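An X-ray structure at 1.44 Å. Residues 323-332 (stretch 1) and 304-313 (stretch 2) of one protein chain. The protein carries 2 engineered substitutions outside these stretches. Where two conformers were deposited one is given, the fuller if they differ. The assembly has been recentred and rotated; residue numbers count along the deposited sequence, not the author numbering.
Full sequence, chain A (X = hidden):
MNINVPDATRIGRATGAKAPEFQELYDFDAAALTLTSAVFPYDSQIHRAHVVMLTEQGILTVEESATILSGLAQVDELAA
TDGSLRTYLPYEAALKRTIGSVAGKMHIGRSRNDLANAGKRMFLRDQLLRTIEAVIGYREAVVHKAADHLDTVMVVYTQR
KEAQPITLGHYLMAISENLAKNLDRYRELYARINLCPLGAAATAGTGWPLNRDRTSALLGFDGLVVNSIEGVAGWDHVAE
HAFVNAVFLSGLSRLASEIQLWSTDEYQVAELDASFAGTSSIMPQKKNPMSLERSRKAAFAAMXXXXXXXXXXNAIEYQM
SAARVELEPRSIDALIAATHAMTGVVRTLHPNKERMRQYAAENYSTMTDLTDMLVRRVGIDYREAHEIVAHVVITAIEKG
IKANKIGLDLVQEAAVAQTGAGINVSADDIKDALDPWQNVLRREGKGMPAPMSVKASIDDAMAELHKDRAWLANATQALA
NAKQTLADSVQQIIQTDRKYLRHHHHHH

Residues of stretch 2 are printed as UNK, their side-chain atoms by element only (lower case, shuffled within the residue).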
ATOM      1  N   ALA A 323       8.885  17.100  -0.721  1.00 13.49           N
ATOM      2  CA  ALA A 323       8.464  15.917   0.017  1.00 12.97           C
ATOM      3  C   ALA A 323       7.932  14.801  -0.877  1.00 12.86           C
ATOM      4  O   ALA A 323       7.609  13.723  -0.368  1.00 14.19           O
ATOM      5  CB  ALA A 323       7.367  16.271   1.036  1.00 13.47           C
ATOM      6  N   ARG A 324       7.829  15.023  -2.186  1.00 13.86           N
ATOM      7  CA  ARG A 324       7.262  14.018  -3.073  1.00 13.02           C
ATOM      8  C   ARG A 324       8.242  12.875  -3.283  1.00 12.90           C
ATOM      9  O   ARG A 324       9.443  13.089  -3.469  1.00 14.63           O
ATOM     10  CB  ARG A 324       6.910  14.663  -4.412  1.00 14.13           C
ATOM     11  CG  ARG A 324       5.756  15.671  -4.307  1.00 16.28           C
ATOM     12  CD  ARG A 324       5.507  16.434  -5.599  1.00 18.62           C
ATOM     13  NE  ARG A 324       6.678  17.239  -5.949  1.00 22.57           N
ATOM     14  CZ  ARG A 324       6.761  18.073  -6.984  1.00 25.29           C
ATOM     15  NH1 ARG A 324       5.734  18.252  -7.796  1.00 22.48           N
ATOM     16  NH2 ARG A 324       7.884  18.731  -7.205  1.00 30.18           N
ATOM     17  N   VAL A 325       7.719  11.660  -3.262  1.00 11.89           N
ATOM     18  CA  VAL A 325       8.491  10.446  -3.518  1.00 11.86           C
ATOM     19  C   VAL A 325       8.625  10.234  -5.021  1.00 12.60           C
ATOM     20  O   VAL A 325       7.709  10.537  -5.803  1.00 12.88           O
ATOM     21  CB  VAL A 325       7.832   9.256  -2.795  1.00 12.21           C
ATOM     22  CG1 VAL A 325       8.476   7.928  -3.155  1.00 11.77           C
ATOM     23  CG2 VAL A 325       7.908   9.478  -1.281  1.00 13.45           C
ATOM     24  N   GLU A 326       9.785   9.723  -5.419  1.00 13.64           N
ATOM     25  CA  GLU A 326      10.164   9.566  -6.811  0.52 14.50           C
ATOM     26  C   GLU A 326      10.076   8.102  -7.231  1.00 14.33           C
ATOM     27  O   GLU A 326      10.066   7.186  -6.398  1.00 16.51           O
ATOM     28  CB  GLU A 326      11.597  10.073  -7.016  0.52 15.57           C
ATOM     29  CG  GLU A 326      11.744  11.580  -6.812  0.52 20.34           C
ATOM     30  CD  GLU A 326      13.026  11.983  -6.085  0.52 20.30           C
ATOM     31  OE1 GLU A 326      13.446  11.283  -5.137  0.52 20.88           O
ATOM     32  OE2 GLU A 326      13.617  13.011  -6.460  0.52 21.89           O
ATOM     33  N   LEU A 327      10.029   7.887  -8.548  1.00 13.33           N
ATOM     34  CA  LEU A 327      10.224   6.564  -9.127  1.00 13.64           C
ATOM     35  C   LEU A 327      11.702   6.422  -9.476  1.00 14.14           C
ATOM     36  O   LEU A 327      12.222   7.186 -10.297  1.00 15.98           O
ATOM     37  CB  LEU A 327       9.378   6.376 -10.380  1.00 13.85           C
ATOM     38  CG  LEU A 327       9.450   4.991 -11.025  1.00 15.50           C
ATOM     39  CD1 LEU A 327       9.085   3.865 -10.055  1.00 16.03           C
ATOM     40  CD2 LEU A 327       8.539   4.945 -12.277  1.00 15.15           C
ATOM     41  N   GLU A 328      12.372   5.482  -8.841  1.00 13.86           N
ATOM     42  CA  GLU A 328      13.828   5.440  -8.878  1.00 15.11           C
ATOM     43  C   GLU A 328      14.359   4.429  -9.877  1.00 12.86           C
ATOM     44  O   GLU A 328      13.697   3.443 -10.223  1.00 13.91           O
ATOM     45  CB  GLU A 328      14.357   5.115  -7.483  1.00 23.60           C
ATOM     46  CG  GLU A 328      13.823   6.100  -6.452  1.00 42.92           C
ATOM     47  CD  GLU A 328      14.736   6.307  -5.279  1.00 66.72           C
ATOM     48  OE1 GLU A 328      14.276   6.133  -4.131  1.00 83.10           O
ATOM     49  OE2 GLU A 328      15.910   6.650  -5.506  1.00 73.77           O
ATOM     50  N   PRO A 329      15.579   4.649 -10.353  1.00 14.24           N
ATOM     51  CA  PRO A 329      16.154   3.744 -11.356  1.00 12.80           C
ATOM     52  C   PRO A 329      16.128   2.279 -10.959  1.00 12.36           C
ATOM     53  O   PRO A 329      15.835   1.417 -11.802  1.00 13.73           O
ATOM     54  CB  PRO A 329      17.587   4.279 -11.516  1.00 13.36           C
ATOM     55  CG  PRO A 329      17.475   5.731 -11.194  1.00 14.51           C
ATOM     56  CD  PRO A 329      16.444   5.820 -10.091  1.00 14.46           C
ATOM     57  N   ARG A 330      16.444   1.957  -9.705  1.00 12.73           N
ATOM     58  CA  ARG A 330      16.514   0.553  -9.318  1.00 12.94           C
ATOM     59  C   ARG A 330      15.170  -0.148  -9.490  1.00 12.50           C
ATOM     60  O   ARG A 330      15.139  -1.342  -9.790  1.00 15.27           O
ATOM     61  CB  ARG A 330      17.036   0.390  -7.893  1.00 16.04           C
ATOM     62  CG  ARG A 330      16.211   1.011  -6.792  1.00 22.24           C
ATOM     63  CD  ARG A 330      16.921   0.829  -5.440  1.00 31.01           C
ATOM     64  NE  ARG A 330      18.246   1.460  -5.420  1.00 39.62           N
ATOM     65  CZ  ARG A 330      19.403   0.817  -5.596  1.00 48.56           C
ATOM     66  NH1 ARG A 330      19.439  -0.500  -5.798  1.00 41.39           N
ATOM     67  NH2 ARG A 330      20.538   1.499  -5.567  1.00 56.99           N
ATOM     68  N   SER A 331      14.058   0.567  -9.310  1.00 12.10           N
ATOM     69  CA  SER A 331      12.750  -0.046  -9.500  1.00 12.41           C
ATOM     70  C   SER A 331      12.519  -0.393 -10.962  1.00 11.83           C
ATOM     71  O   SER A 331      12.060  -1.493 -11.291  1.00 13.61           O
ATOM     72  CB  SER A 331      11.678   0.909  -8.983  1.00 13.21           C
ATOM     73  OG  SER A 331      10.393   0.374  -9.145  1.00 13.92           O
ATOM     74  N   ILE A 332      12.834   0.533 -11.865  1.00 12.54           N
ATOM     75  CA  ILE A 332      12.668   0.239 -13.278  1.00 12.12           C
ATOM     76  C   ILE A 332      13.626  -0.861 -13.694  1.00 11.66           C
ATOM     77  O   ILE A 332      13.269  -1.762 -14.462  1.00 13.15           O
ATOM     78  CB  ILE A 332      12.826   1.515 -14.122  1.00 12.87           C
ATOM     79  CG1 ILE A 332      11.740   2.516 -13.729  1.00 14.72           C
ATOM     80  CG2 ILE A 332      12.735   1.172 -15.591  1.00 13.50           C
ATOM     81  CD1 ILE A 332      12.023   3.957 -14.186  1.00 16.92           C
ATOM     82  N   UNK A 304       5.707  -0.942  -3.894  1.00 12.73           N
ATOM     83  CA  UNK A 304       6.251  -0.019  -2.933  1.00 12.04           C
ATOM     84  C   UNK A 304       6.332   1.400  -3.452  1.00 11.79           C
ATOM     85  O   UNK A 304       5.831   2.332  -2.820  1.00 14.00           O
ATOM     86  N   UNK A 305       6.987   1.606  -4.602  1.00 12.97           N
ATOM     87  CA  UNK A 305       7.006   2.971  -5.164  1.00 10.92           C
ATOM     88  C   UNK A 305       5.615   3.520  -5.401  1.00 11.19           C
ATOM     89  O   UNK A 305       5.367   4.703  -5.136  1.00 12.92           O
ATOM     90  c   UNK A 305       7.799   2.807  -6.468  1.00 12.32           C
ATOM     91  c   UNK A 305       8.696   1.617  -6.200  1.00 13.35           C
ATOM     92  c   UNK A 305       7.810   0.673  -5.394  1.00 13.13           C
ATOM     93  N   UNK A 306       4.701   2.693  -5.901  1.00 11.57           N
ATOM     94  CA  UNK A 306       3.338   3.149  -6.153  1.00 11.28           C
ATOM     95  C   UNK A 306       2.711   3.739  -4.893  1.00 10.91           C
ATOM     96  O   UNK A 306       2.160   4.848  -4.915  1.00 13.01           O
ATOM     97  c   UNK A 306       2.500   1.986  -6.678  1.00 11.66           C
ATOM     98  c   UNK A 306       0.785   3.395  -7.834  1.00 12.72           C
ATOM     99  c   UNK A 306       0.326   0.963  -7.345  1.00 12.13           C
ATOM    100  c   UNK A 306       1.003   2.241  -6.879  1.00 12.11           C
ATOM    101  N   UNK A 307       2.807   3.021  -3.774  1.00 11.21           N
ATOM    102  CA  UNK A 307       2.224   3.494  -2.518  1.00 11.02           C
ATOM    103  C   UNK A 307       2.960   4.715  -1.980  1.00 11.37           C
ATOM    104  O   UNK A 307       2.335   5.672  -1.520  1.00 12.68           O
ATOM    105  c   UNK A 307       1.780   2.847  -0.122  1.00 14.03           C
ATOM    106  c   UNK A 307       1.184   1.275  -1.993  1.00 13.90           C
ATOM    107  c   UNK A 307       2.163   2.341  -1.504  1.00 12.87           C
ATOM    108  N   UNK A 308       4.290   4.711  -2.006  1.00 11.52           N
ATOM    109  CA  UNK A 308       5.021   5.863  -1.502  1.00 11.70           C
ATOM    110  C   UNK A 308       4.716   7.130  -2.277  1.00 11.28           C
ATOM    111  O   UNK A 308       4.555   8.202  -1.692  1.00 12.39           O
ATOM    112  N   UNK A 309       4.665   7.025  -3.607  1.00 11.56           N
ATOM    113  CA  UNK A 309       4.387   8.189  -4.436  1.00 10.06           C
ATOM    114  C   UNK A 309       2.997   8.729  -4.134  1.00  9.87           C
ATOM    115  O   UNK A 309       2.820   9.923  -3.869  1.00 11.95           O
ATOM    116  c   UNK A 309       4.074   8.999  -6.777  1.00 13.13           C
ATOM    117  c   UNK A 309       6.181   6.726  -7.553  1.00 12.86           C
ATOM    118  c   UNK A 309       6.007   7.535  -6.267  1.00 11.23           C
ATOM    119  c   UNK A 309       4.555   7.840  -5.926  1.00 11.72           C
ATOM    120  N   UNK A 310       1.988   7.850  -4.149  1.00 11.45           N
ATOM    121  CA  UNK A 310       0.621   8.302  -3.888  1.00 10.91           C
ATOM    122  C   UNK A 310       0.457   8.839  -2.470  1.00 12.06           C
ATOM    123  O   UNK A 310      -0.265   9.822  -2.258  1.00 12.48           O
ATOM    124  c   UNK A 310      -0.386   7.188  -4.142  1.00 11.47           C
ATOM    125  c   UNK A 310      -1.442   5.595  -5.747  1.00 13.01           C
ATOM    126  c   UNK A 310      -0.710   6.931  -5.609  1.00 12.42           C
ATOM    127  c   UNK A 310      -1.505   8.050  -6.248  1.00 13.00           C
ATOM    128  N   UNK A 311       1.096   8.206  -1.484  1.00 11.72           N
ATOM    129  CA  UNK A 311       1.045   8.755  -0.129  1.00 11.37           C
ATOM    130  C   UNK A 311       1.578  10.183  -0.115  1.00 10.82           C
ATOM    131  O   UNK A 311       0.993  11.078   0.503  1.00 12.27           O
ATOM    132  c   UNK A 311       1.845   7.884   0.833  1.00 11.79           C
ATOM    133  c   UNK A 311       1.944   8.518   2.196  1.00 11.18           C
ATOM    134  o   UNK A 311       1.186   6.619   0.976  1.00 12.96           O
ATOM    135  N   UNK A 312       2.713  10.408  -0.783  1.00 10.84           N
ATOM    136  CA  UNK A 312       3.321  11.737  -0.766  1.00 11.73           C
ATOM    137  C   UNK A 312       2.408  12.774  -1.416  1.00 11.98           C
ATOM    138  O   UNK A 312       2.334  13.916  -0.946  1.00 13.35           O
ATOM    139  o   UNK A 312       4.701  11.668  -2.814  1.00 12.49           O
ATOM    140  c   UNK A 312       4.724  11.707  -1.401  1.00 11.55           C
ATOM    141  N   UNK A 313       1.687  12.401  -2.482  1.00 11.91           N
ATOM    142  CA  UNK A 313       0.798  13.357  -3.137  1.00 12.21           C
ATOM    143  C   UNK A 313      -0.426  13.636  -2.279  1.00 11.75           C
ATOM    144  O   UNK A 313      -0.918  14.765  -2.253  1.00 12.92           O
ATOM    145  c   UNK A 313       1.557  12.709  -5.519  1.00 13.05           C
ATOM    146  c   UNK A 313       0.400  12.845  -4.516  1.00 11.93           C
ATOM    147  c   UNK A 313       2.320  14.022  -5.623  1.00 12.94           C
ATOM    148  c   UNK A 313       1.043  12.252  -6.873  1.00 14.11           C
TER

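Position 304 has backbone atoms alone and meets nothing on stretch 1. It is glycine, G304, and its carbonyl O accepts the helical bond from the N of 308 at 2.9 Å. At 305 three carbons close a ring onto the backbone N; the one bonded to CA lies 4.0 Å from L327 CD1 and the next lies 3.6 Å from S331 OG, which makes it proline. P305 points toward stretch 1, so the ring packs against a leucine tip and a serine side chain.

Position 306 has four carbons, forked at the second, directed away from stretch 1: leucine, L306. Position 307 has one carbon carrying two more, with no contact across: valine, V307.

Position 308 again has no side chain, and V325 CG2 lies 3.6 Å from its O, so it is glycine. Here the absence matters, because a CB would point toward stretch 1 and sit 3.4 Å from V325 CG1, a tight fit. The bare backbone of G308 lets V325 settle close.

Position 309 shows four carbons, forked at the first, one arm two carbons long; the first carbon of that arm is 3.5 Å from V325 O and 4.0 Å from V325 CG1, and its end carbon reaches within 4.3 Å of L327 CB. That is isoleucine, with chi1 m and chi2 t. The long arm of I309 runs along the extended loop.

Position 310 has four carbons forked at the second, pointing away: leucine, L310. At 311 one carbon carries an oxygen and a carbon, hence threonine; T311 OG1 turns back to its own helix and donates to V307 O at 2.9 Å.

Position 312 has one carbon, then one oxygen, 3.1 Å from V325 N. It is serine. S312 OG accepts the hydrogen from V325 N at a nearly straight 171° and donates its own to I309 O at 2.8 Å, so one hydroxyl ties the loop backbone to the helix backbone.

Position 313 has four carbons forked at the second, and its end comes nearer than its CB direction suggests: one end carbon is 4.0 Å from the aliphatic R324 CD. It is leucine, L313, and the carbon is CD2.

The contact works by spacing. Positions 305, 308, 309 and 312 recur along one helical face, and the extended loop runs along it in the reverse direction, from S312 beside R324 to P305 beside L327. One polar bond fixes the loop at V325, a glycine gives that valine room, and apolar packing by isoleucine and proline carries the contact on to L327.

Stretch 2 304-313: GPLVGILTSL
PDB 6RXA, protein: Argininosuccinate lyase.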